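Local coordinates for protein bacterioferritin (Rhodobacter capsulatus, PDB 1JGC) that probably stores iron, oxidising Fe(2+) to Fe(3+) with dioxygen and laying it down as a mineral core inside a heme-containing shell of 24 subunits, at residues 11-15 with 58-62; 15-20 with 70-76; 43-47 with 130-134. One frame throughout, in Å; residues are numbered along the deposited sequence. Where two conformers were deposited one is given.

Contact 1: 11-15 with 58-62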
loop_
_atom_site.group_PDB
_atom_site.type_symbol
_atom_site.label_atom_id
_atom_site.label_comp_id
_atom_site.label_asym_id
_atom_site.label_seq_id
_atom_site.Cartn_x
_atom_site.Cartn_y
_atom_site.Cartn_z
ATOM N N LEU A 11 -40.872 -37.420 10.186
ATOM C CA LEU A 11 -39.587 -36.917 9.712
ATOM C C LEU A 11 -39.094 -37.729 8.502
ATOM O O LEU A 11 -38.608 -37.165 7.521
ATOM C CB LEU A 11 -38.553 -36.958 10.847
ATOM C CG LEU A 11 -38.772 -35.908 11.940
ATOM C CD1 LEU A 11 -37.878 -36.196 13.142
ATOM C CD2 LEU A 11 -38.497 -34.518 11.363
ATOM N N ASN A 12 -39.228 -39.053 8.573
ATOM C CA ASN A 12 -38.807 -39.904 7.470
ATOM C C ASN A 12 -39.682 -39.687 6.238
ATOM O O ASN A 12 -39.233 -39.860 5.109
ATOM C CB ASN A 12 -38.843 -41.372 7.879
ATOM C CG ASN A 12 -37.479 -41.901 8.238
ATOM O OD1 ASN A 12 -36.523 -41.757 7.471
ATOM N ND2 ASN A 12 -37.374 -42.521 9.405
ATOM N N ALA A 13 -40.936 -39.312 6.447
ATOM C CA ALA A 13 -41.813 -39.072 5.314
ATOM C C ALA A 13 -41.400 -37.743 4.684
ATOM O O ALA A 13 -41.339 -37.612 3.464
ATOM C CB ALA A 13 -43.276 -39.031 5.760
ATOM N N ALA A 14 -41.111 -36.760 5.528
ATOM C CA ALA A 14 -40.682 -35.462 5.041
ATOM C C ALA A 14 -39.365 -35.630 4.273
ATOM O O ALA A 14 -39.148 -34.993 3.242
ATOM C CB ALA A 14 -40.502 -34.511 6.202
ATOM N N LEU A 15 -38.494 -36.500 4.777
ATOM C CA LEU A 15 -37.213 -36.765 4.137
ATOM C C LEU A 15 -37.434 -37.319 2.736
ATOM O O LEU A 15 -36.806 -36.880 1.769
ATOM C CB LEU A 15 -36.405 -37.764 4.965
ATOM C CG LEU A 15 -35.147 -38.318 4.298
ATOM C CD1 LEU A 15 -34.208 -37.189 3.886
ATOM C CD2 LEU A 15 -34.457 -39.263 5.261
ATOM N N ILE A 58 -32.949 -32.714 8.328
ATOM C CA ILE A 58 -33.919 -33.708 8.791
ATOM C C ILE A 58 -33.293 -35.044 9.187
ATOM O O ILE A 58 -33.724 -35.687 10.146
ATOM C CB ILE A 58 -35.006 -33.935 7.715
ATOM C CG1 ILE A 58 -35.916 -32.713 7.670
ATOM C CG2 ILE A 58 -35.805 -35.202 8.001
ATOM C CD1 ILE A 58 -36.967 -32.799 6.637
ATOM N N ILE A 59 -32.279 -35.464 8.445
ATOM C CA ILE A 59 -31.601 -36.708 8.757
ATOM C C ILE A 59 -30.924 -36.567 10.116
ATOM O O ILE A 59 -30.922 -37.498 10.917
ATOM C CB ILE A 59 -30.545 -37.044 7.686
ATOM C CG1 ILE A 59 -31.241 -37.375 6.366
ATOM C CG2 ILE A 59 -29.669 -38.204 8.153
ATOM C CD1 ILE A 59 -30.300 -37.555 5.201
ATOM N N ALA A 60 -30.355 -35.396 10.379
ATOM C CA ALA A 60 -29.678 -35.159 11.652
ATOM C C ALA A 60 -30.657 -35.208 12.822
ATOM O O ALA A 60 -30.355 -35.757 13.880
ATOM C CB ALA A 60 -28.955 -33.813 11.629
ATOM N N ARG A 61 -31.837 -34.640 12.628
ATOM C CA ARG A 61 -32.832 -34.634 13.684
ATOM C C ARG A 61 -33.297 -36.055 13.957
ATOM O O ARG A 61 -33.549 -36.425 15.103
ATOM C CB ARG A 61 -34.020 -33.767 13.286
ATOM C CG ARG A 61 -35.109 -33.691 14.329
ATOM C CD ARG A 61 -34.622 -33.060 15.617
ATOM N NE ARG A 61 -35.701 -32.976 16.596
ATOM C CZ ARG A 61 -35.545 -32.567 17.849
ATOM N NH1 ARG A 61 -34.345 -32.196 18.285
ATOM N NH2 ARG A 61 -36.585 -32.547 18.672
ATOM N N ILE A 62 -33.411 -36.856 12.904
ATOM C CA ILE A 62 -33.845 -38.234 13.064
ATOM C C ILE A 62 -32.830 -39.025 13.889
ATOM O O ILE A 62 -33.199 -39.756 14.801
ATOM C CB ILE A 62 -34.035 -38.920 11.700
ATOM C CG1 ILE A 62 -35.317 -38.408 11.038
ATOM C CG2 ILE A 62 -34.062 -40.430 11.874
ATOM C CD1 ILE A 62 -35.552 -38.948 9.634
#
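Leu15 and Ile58 bring their CA atoms to 6.5 Å from each other where two antiparallel helix segments pass, their axes 9.7 Å apart at an angle of 159°. No hydrogen bond crosses; the join is mainly aliphatic. Leu11 fits between two isoleucines one turn apart: its CB meets CG1 of Ile62 at 3.6 Å, and its carbonyl O rests on CG2 of Ile58 at 3.5 Å. CD1 of Leu11 goes to CG of Arg61. Ile62 sets CG1 anti to its own carbonyl carbon (chi1 -74°), which sends CD1 crosswise against the Asn12 amide. With an alanine here CG1, CG2 and CD1 go, which is likely to leave a gap beside Leu11 CB and the Asn12 amide. One turn along, CB of Leu15 leans on CG2 of Ile58, while both its methyls straddle CG1 of Ile59. The Asn12 amide hydrogen-bonds to the backbone of Asn70 and His68, and Arg61 sends its guanidinium to Asp113 and to Glu128 of another subunit. Helix 5-34 and helix 38-64 pair along one side of the ferritin four-helix bundle, with Phe120 and Leu123 of helix 114-144 and Tyr101 of helix 83-111 beside Ala14 and Ile58.

Contact 2: 15-20 with 70-76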
loop_
_atom_site.group_PDB
_atom_site.type_symbol
_atom_site.label_atom_id
_atom_site.label_comp_id
_atom_site.label_asym_id
_atom_site.label_seq_id
_atom_site.Cartn_x
_atom_site.Cartn_y
_atom_site.Cartn_z
ATOM N N LEU A 15 -38.494 -36.500 4.777
ATOM C CA LEU A 15 -37.213 -36.765 4.137
ATOM C C LEU A 15 -37.434 -37.319 2.736
ATOM O O LEU A 15 -36.806 -36.880 1.769
ATOM C CB LEU A 15 -36.405 -37.764 4.965
ATOM C CG LEU A 15 -35.147 -38.318 4.298
ATOM C CD1 LEU A 15 -34.208 -37.189 3.886
ATOM C CD2 LEU A 15 -34.457 -39.263 5.261
ATOM N N ARG A 16 -38.334 -38.289 2.632
ATOM C CA ARG A 16 -38.636 -38.891 1.347
ATOM C C ARG A 16 -39.188 -37.833 0.409
ATOM O O ARG A 16 -38.895 -37.824 -0.778
ATOM C CB ARG A 16 -39.653 -40.026 1.495
ATOM C CG ARG A 16 -40.225 -40.456 0.159
ATOM C CD ARG A 16 -41.167 -41.620 0.285
ATOM N NE ARG A 16 -40.450 -42.832 0.658
ATOM C CZ ARG A 16 -40.682 -43.509 1.785
ATOM N NH1 ARG A 16 -41.619 -43.074 2.635
ATOM N NH2 ARG A 16 -39.981 -44.611 2.069
ATOM N N SER A 17 -39.999 -36.939 0.948
ATOM C CA SER A 17 -40.573 -35.877 0.152
ATOM C C SER A 17 -39.440 -34.991 -0.387
ATOM O O SER A 17 -39.440 -34.615 -1.564
ATOM C CB SER A 17 -41.528 -35.064 1.018
ATOM O OG SER A 17 -42.147 -34.026 0.282
ATOM N N GLU A 18 -38.476 -34.668 0.476
ATOM C CA GLU A 18 -37.346 -33.828 0.084
ATOM C C GLU A 18 -36.426 -34.499 -0.934
ATOM O O GLU A 18 -36.010 -33.863 -1.902
ATOM C CB GLU A 18 -36.534 -33.407 1.312
ATOM C CG GLU A 18 -37.290 -32.544 2.322
ATOM C CD GLU A 18 -37.847 -31.257 1.729
ATOM O OE1 GLU A 18 -38.734 -31.336 0.850
ATOM O OE2 GLU A 18 -37.406 -30.161 2.143
ATOM N N LEU A 19 -36.103 -35.773 -0.723
ATOM C CA LEU A 19 -35.244 -36.491 -1.661
ATOM C C LEU A 19 -35.907 -36.468 -3.029
ATOM O O LEU A 19 -35.230 -36.439 -4.049
ATOM C CB LEU A 19 -35.044 -37.942 -1.228
ATOM C CG LEU A 19 -34.272 -38.215 0.062
ATOM C CD1 LEU A 19 -34.272 -39.711 0.350
ATOM C CD2 LEU A 19 -32.853 -37.701 -0.072
ATOM N N THR A 20 -37.238 -36.480 -3.044
ATOM C CA THR A 20 -37.985 -36.467 -4.293
ATOM C C THR A 20 -37.813 -35.104 -4.954
ATOM O O THR A 20 -37.503 -35.015 -6.144
ATOM C CB THR A 20 -39.499 -36.738 -4.059
ATOM O OG1 THR A 20 -39.665 -37.993 -3.391
ATOM C CG2 THR A 20 -40.242 -36.791 -5.374
ATOM N N ASN A 70 -34.200 -43.124 6.480
ATOM C CA ASN A 70 -34.432 -44.024 5.360
ATOM C C ASN A 70 -34.453 -43.276 4.033
ATOM O O ASN A 70 -35.438 -42.628 3.696
ATOM C CB ASN A 70 -35.765 -44.751 5.581
ATOM C CG ASN A 70 -36.132 -45.673 4.439
ATOM O OD1 ASN A 70 -35.325 -45.939 3.545
ATOM N ND2 ASN A 70 -37.361 -46.178 4.468
ATOM N N LEU A 71 -33.365 -43.364 3.280
ATOM C CA LEU A 71 -33.305 -42.684 1.992
ATOM C C LEU A 71 -33.382 -43.701 0.857
ATOM O O LEU A 71 -32.887 -43.452 -0.237
ATOM C CB LEU A 71 -32.005 -41.875 1.843
ATOM C CG LEU A 71 -31.129 -41.389 3.000
ATOM C CD1 LEU A 71 -30.287 -40.229 2.482
ATOM C CD2 LEU A 71 -31.946 -40.935 4.175
ATOM N N GLN A 72 -34.015 -44.841 1.110
ATOM C CA GLN A 72 -34.100 -45.884 0.093
ATOM C C GLN A 72 -35.074 -45.617 -1.056
ATOM O O GLN A 72 -34.875 -46.125 -2.160
ATOM C CB GLN A 72 -34.453 -47.225 0.741
ATOM C CG GLN A 72 -34.414 -48.400 -0.225
ATOM C CD GLN A 72 -33.003 -48.754 -0.639
ATOM O OE1 GLN A 72 -32.207 -49.245 0.168
ATOM N NE2 GLN A 72 -32.680 -48.495 -1.897
ATOM N N LYS A 73 -36.109 -44.817 -0.815
ATOM C CA LYS A 73 -37.095 -44.565 -1.858
ATOM C C LYS A 73 -37.525 -43.117 -1.988
ATOM O O LYS A 73 -37.348 -42.325 -1.065
ATOM C CB LYS A 73 -38.333 -45.422 -1.597
ATOM C CG LYS A 73 -38.013 -46.895 -1.426
ATOM C CD LYS A 73 -39.261 -47.748 -1.393
ATOM C CE LYS A 73 -38.895 -49.219 -1.302
ATOM N NZ LYS A 73 -40.116 -50.092 -1.330
ATOM N N LEU A 74 -38.090 -42.778 -3.145
ATOM C CA LEU A 74 -38.592 -41.426 -3.381
ATOM C C LEU A 74 -40.066 -41.544 -3.726
ATOM O O LEU A 74 -40.522 -42.594 -4.156
ATOM C CB LEU A 74 -37.897 -40.755 -4.568
ATOM C CG LEU A 74 -36.377 -40.677 -4.733
ATOM C CD1 LEU A 74 -36.075 -39.644 -5.811
ATOM C CD2 LEU A 74 -35.699 -40.291 -3.443
ATOM N N ASP A 75 -40.818 -40.473 -3.515
ATOM C CA ASP A 75 -42.220 -40.474 -3.889
ATOM C C ASP A 75 -42.211 -40.318 -5.418
ATOM O O ASP A 75 -41.148 -40.113 -6.018
ATOM C CB ASP A 75 -42.950 -39.317 -3.211
ATOM C CG ASP A 75 -43.052 -39.509 -1.703
ATOM O OD1 ASP A 75 -43.292 -40.661 -1.275
ATOM O OD2 ASP A 75 -42.907 -38.524 -0.947
ATOM N N PRO A 76 -43.375 -40.437 -6.074
ATOM C CA PRO A 76 -43.388 -40.302 -7.535
ATOM C C PRO A 76 -42.854 -38.968 -8.047
ATOM O O PRO A 76 -43.246 -37.909 -7.563
ATOM C CB PRO A 76 -44.856 -40.510 -7.881
ATOM C CG PRO A 76 -45.293 -41.491 -6.822
ATOM C CD PRO A 76 -44.683 -40.891 -5.578
#
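Thr20 makes the one hydrogen bond between helix and loop: the backbone N of Asp75 donates to its OG1 at 2.7 Å, with an N-H...O angle of 146°. The same hydroxyl gives its own proton to the carbonyl O of Arg16, also at 2.7 Å, so the loop is tied to the helix backbone through a single side chain. A chi1 of -57° holds OG1 beside the Thr20 backbone N, which itself bonds to Arg16 O; the two donors reach that oxygen from opposite faces of its plane. The methyl CG2 of Thr20 is left to face the Asp75 carbonyl.

Next to this polar link the leucines take over. CD2 of Leu74 sits against CB of Leu19, and CD1 of Leu19 meets CB of Leu71 at 3.5 Å, the two side chains crossing at about a right angle. CD2 of Leu71 also covers the CD2 branch of Leu15. On the outer flank Arg16 runs side by side with Lys73, both pointing the same way, and its NE lies 3.6 Å from Lys73 O, oblique to the guanidinium plane. The Asp75 carboxylate lies across the Arg16 chain, but the placing of its OD1 is doubtful.

Further out, the loop is shaped by an Asx turn, in which Gln72 N donates to Asn70 OD1 at 3.0 Å from above the amide plane. Asn70 N is held by Asn12 OD1. Leu19 also touches the heme. Gln72 NE2 bonds to the backbone O of Asp75 of a second subunit, and the reverse pair matches it. This loop, part of the long connection from helix 38-64 to helix 83-111, lies along the outside of helix 5-34, against a second subunit, probably the partner in the heme-binding dimer.

Contact 3: 43-47 with 130-134. With HEM (protoporphyrin IX containing Fe), chain D.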
loop_
_atom_site.group_PDB
_atom_site.type_symbol
_atom_site.label_atom_id
_atom_site.label_comp_id
_atom_site.label_asym_id
_atom_site.label_seq_id
_atom_site.Cartn_x
_atom_site.Cartn_y
_atom_site.Cartn_z
ATOM N N LYS A 43 -32.063 -21.390 -11.572
ATOM C CA LYS A 43 -32.983 -21.293 -10.455
ATOM C C LYS A 43 -33.311 -22.700 -9.952
ATOM O O LYS A 43 -33.336 -22.950 -8.743
ATOM C CB LYS A 43 -34.252 -20.561 -10.874
ATOM C CG LYS A 43 -35.214 -20.292 -9.729
ATOM C CD LYS A 43 -34.537 -19.556 -8.581
ATOM C CE LYS A 43 -35.495 -19.355 -7.411
ATOM N NZ LYS A 43 -34.803 -18.792 -6.209
ATOM N N SER A 44 -33.545 -23.623 -10.884
ATOM C CA SER A 44 -33.843 -25.002 -10.513
ATOM C C SER A 44 -32.680 -25.626 -9.746
ATOM O O SER A 44 -32.895 -26.376 -8.788
ATOM C CB SER A 44 -34.144 -25.846 -11.753
ATOM O OG SER A 44 -35.404 -25.514 -12.286
ATOM N N ARG A 45 -31.453 -25.323 -10.164
ATOM C CA ARG A 45 -30.283 -25.871 -9.496
ATOM C C ARG A 45 -30.248 -25.364 -8.061
ATOM O O ARG A 45 -29.989 -26.123 -7.134
ATOM C CB ARG A 45 -28.996 -25.473 -10.227
ATOM C CG ARG A 45 -28.046 -26.647 -10.446
ATOM C CD ARG A 45 -26.692 -26.245 -11.013
ATOM N NE ARG A 45 -25.737 -25.968 -9.948
ATOM C CZ ARG A 45 -24.579 -26.607 -9.788
ATOM N NH1 ARG A 45 -24.216 -27.563 -10.631
ATOM N NH2 ARG A 45 -23.791 -26.304 -8.768
ATOM N N GLU A 46 -30.515 -24.076 -7.880
ATOM C CA GLU A 46 -30.522 -23.493 -6.546
ATOM C C GLU A 46 -31.565 -24.160 -5.646
ATOM O O GLU A 46 -31.265 -24.543 -4.515
ATOM C CB GLU A 46 -30.807 -21.991 -6.614
ATOM C CG GLU A 46 -29.621 -21.120 -6.987
ATOM C CD GLU A 46 -30.028 -19.657 -7.250
ATOM O OE1 GLU A 46 -30.835 -19.097 -6.452
ATOM O OE2 GLU A 46 -29.535 -19.074 -8.252
ATOM N N GLU A 47 -32.788 -24.298 -6.145
ATOM C CA GLU A 47 -33.850 -24.919 -5.366
ATOM C C GLU A 47 -33.508 -26.359 -4.989
ATOM O O GLU A 47 -33.807 -26.797 -3.885
ATOM C CB GLU A 47 -35.174 -24.859 -6.133
ATOM C CG GLU A 47 -35.705 -23.439 -6.349
ATOM C CD GLU A 47 -36.905 -23.397 -7.311
ATOM O OE1 GLU A 47 -36.833 -24.048 -8.381
ATOM O OE2 GLU A 47 -37.920 -22.715 -7.011
ATOM N N HIS A 130 -41.259 -20.833 -1.882
ATOM C CA HIS A 130 -41.131 -21.385 -3.231
ATOM C C HIS A 130 -42.469 -21.282 -3.969
ATOM O O HIS A 130 -42.507 -20.968 -5.157
ATOM C CB HIS A 130 -40.698 -22.854 -3.176
ATOM C CG HIS A 130 -39.295 -23.055 -2.693
ATOM N ND1 HIS A 130 -38.836 -24.274 -2.232
ATOM C CD2 HIS A 130 -38.245 -22.200 -2.612
ATOM C CE1 HIS A 130 -37.563 -24.160 -1.888
ATOM N NE2 HIS A 130 -37.181 -22.911 -2.109
ATOM N N VAL A 131 -43.565 -21.550 -3.264
ATOM C CA VAL A 131 -44.885 -21.473 -3.878
ATOM C C VAL A 131 -45.120 -20.057 -4.382
ATOM O O VAL A 131 -45.582 -19.855 -5.505
ATOM C CB VAL A 131 -46.012 -21.840 -2.873
ATOM C CG1 VAL A 131 -47.373 -21.541 -3.480
ATOM C CG2 VAL A 131 -45.932 -23.305 -2.516
ATOM N N ASP A 132 -44.796 -19.079 -3.545
ATOM C CA ASP A 132 -44.975 -17.679 -3.911
ATOM C C ASP A 132 -44.243 -17.389 -5.216
ATOM O O ASP A 132 -44.800 -16.807 -6.155
ATOM C CB ASP A 132 -44.438 -16.778 -2.797
ATOM C CG ASP A 132 -44.693 -15.302 -3.058
ATOM O OD1 ASP A 132 -45.493 -14.972 -3.967
ATOM O OD2 ASP A 132 -44.100 -14.462 -2.340
ATOM N N PHE A 133 -42.988 -17.821 -5.263
ATOM C CA PHE A 133 -42.147 -17.621 -6.430
ATOM C C PHE A 133 -42.714 -18.299 -7.687
ATOM O O PHE A 133 -42.867 -17.658 -8.730
ATOM C CB PHE A 133 -40.740 -18.142 -6.135
ATOM C CG PHE A 133 -39.849 -18.160 -7.329
ATOM C CD1 PHE A 133 -39.259 -16.988 -7.789
ATOM C CD2 PHE A 133 -39.630 -19.353 -8.026
ATOM C CE1 PHE A 133 -38.462 -16.995 -8.929
ATOM C CE2 PHE A 133 -38.830 -19.376 -9.173
ATOM C CZ PHE A 133 -38.242 -18.194 -9.629
ATOM N N LEU A 134 -43.020 -19.592 -7.583
ATOM C CA LEU A 134 -43.564 -20.347 -8.709
ATOM C C LEU A 134 -44.875 -19.751 -9.214
ATOM O O LEU A 134 -45.099 -19.682 -10.420
ATOM C CB LEU A 134 -43.780 -21.808 -8.315
ATOM C CG LEU A 134 -42.535 -22.664 -8.059
ATOM C CD1 LEU A 134 -42.944 -24.046 -7.544
ATOM C CD2 LEU A 134 -41.740 -22.795 -9.347
HETATM C CHA HEM D . -24.042 -30.379 -3.143
HETATM C CHB HEM D . -26.374 -33.164 0.071
HETATM C CHC HEM D . -28.334 -35.567 -3.592
HETATM C CHD HEM D . -25.545 -33.239 -6.740
HETATM C C1A HEM D . -24.678 -30.805 -1.978
HETATM C C2A HEM D . -24.948 -30.040 -0.776
HETATM C C3A HEM D . -25.228 -30.958 0.216
HETATM C C4A HEM D . -25.625 -32.152 -0.495
HETATM C CMA HEM D . -25.382 -30.685 1.724
HETATM C CAA HEM D . -25.237 -28.546 -0.639
HETATM C CBA HEM D . -24.221 -27.551 -1.172
HETATM C CGA HEM D . -22.912 -27.599 -0.429
HETATM O O1A HEM D . -21.989 -26.849 -0.826
HETATM O O2A HEM D . -22.804 -28.378 0.548
HETATM C C1B HEM D . -27.137 -34.071 -0.637
HETATM C C2B HEM D . -28.066 -35.022 -0.047
HETATM C C3B HEM D . -28.578 -35.767 -1.078
HETATM C C4B HEM D . -28.035 -35.182 -2.306
HETATM C CMB HEM D . -28.437 -35.155 1.430
HETATM C CAB HEM D . -29.499 -36.799 -0.902
HETATM C CBB HEM D . -29.516 -38.003 -1.586
HETATM C C1C HEM D . -27.839 -35.061 -4.773
HETATM C C2C HEM D . -28.323 -35.442 -6.084
HETATM C C3C HEM D . -27.547 -34.776 -7.006
HETATM C C4C HEM D . -26.558 -34.035 -6.223
HETATM C CMC HEM D . -29.493 -36.400 -6.367
HETATM C CAC HEM D . -27.698 -34.761 -8.395
HETATM C CBC HEM D . -28.244 -35.763 -9.181
HETATM C C1D HEM D . -24.826 -32.288 -6.040
HETATM C C2D HEM D . -23.887 -31.354 -6.643
HETATM C C3D HEM D . -23.443 -30.531 -5.626
HETATM C C4D HEM D . -24.158 -30.939 -4.409
HETATM C CMD HEM D . -23.458 -31.292 -8.115
HETATM C CAD HEM D . -22.296 -29.532 -5.817
HETATM C CBD HEM D . -22.617 -28.051 -5.735
HETATM C CGD HEM D . -21.439 -27.169 -6.157
HETATM O O1D HEM D . -20.307 -27.400 -5.663
HETATM O O2D HEM D . -21.652 -26.240 -6.973
HETATM N NA HEM D . -25.423 -31.969 -1.867
HETATM N NB HEM D . -27.163 -34.143 -2.031
HETATM N NC HEM D . -26.868 -34.093 -4.862
HETATM N ND HEM D . -24.983 -32.030 -4.675
HETATM FE FE HEM D . -26.134 -33.028 -3.355
#
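Lys43 reaches the Phe133 ring with CG at its rim and CE over one face, and this is where the two helix segments pack closely. CG of Lys43 comes to 3.7 Å from CZ of Phe133, while CE stands 3.9 Å from the ring centroid in a CH-pi contact. The ammonium continues over the same face: NZ lies 4.8 Å from the centroid, only 8° off the ring normal, a cation-pi arrangement. With CG anti to the backbone N and the chain bent at chi2 (54°), Lys43 runs past Phe133 in the opposite direction. NZ also has a long salt bridge, 4.0 Å, to OE1 of Glu46 on its own helix. Met157 of a neighbouring subunit packs on both Lys43 and Phe133.

The segments belong to helix 38-64 and helix 114-144, antiparallel neighbours of the ferritin-like four-helix bundle. The axes of the two segments come no nearer than 13.3 Å, so long side chains must do the bridging and no hydrogen bond crosses.

Toward the interior the contact is looser. The extended Glu47 brings OE2 to 3.9 Å from CD2 of Phe133, with the carboxylate turned almost perpendicular to the ring, and to 4.4 Å from CD2 of His130, oblique to the imidazole. His130 is assigned as a ligand of the second iron of the ferroxidase centre, which is metal-free in this crystal; its NE2 hydrogen-bonds to Glu50 and its ND1 weakly to Glu94. Across helix 38-64, Arg45 points to the heme instead, where its NH2 makes a weak hydrogen bond of 2.8 Å to propionate O2D, at the edge of the guanidinium and bent to 119° at the hydrogen.

Contacts 1 and 2 share Leu15 and helix 5-34, and they meet through the hydrogen bond from Asn70 N to Asn12 OD1 and through Ile59 packed on Leu71. Contact 1 is buried and almost wholly aliphatic; contact 2, only partly buried, mixes leucine packing with a threonine-to-backbone hydrogen bond and flanking charges where a loop covers the helix. Contact 3, buried like contact 1, shares helix 38-64 with it, but their centres are about 22 Å apart. Its helices stand wider, and it relies on a lysine over an aromatic face and on the loosely packed carboxylate of Glu47 beside His130, an assigned iron ligand. Heme lies beside contact 2 at Leu19 and meets contact 3 at Arg45.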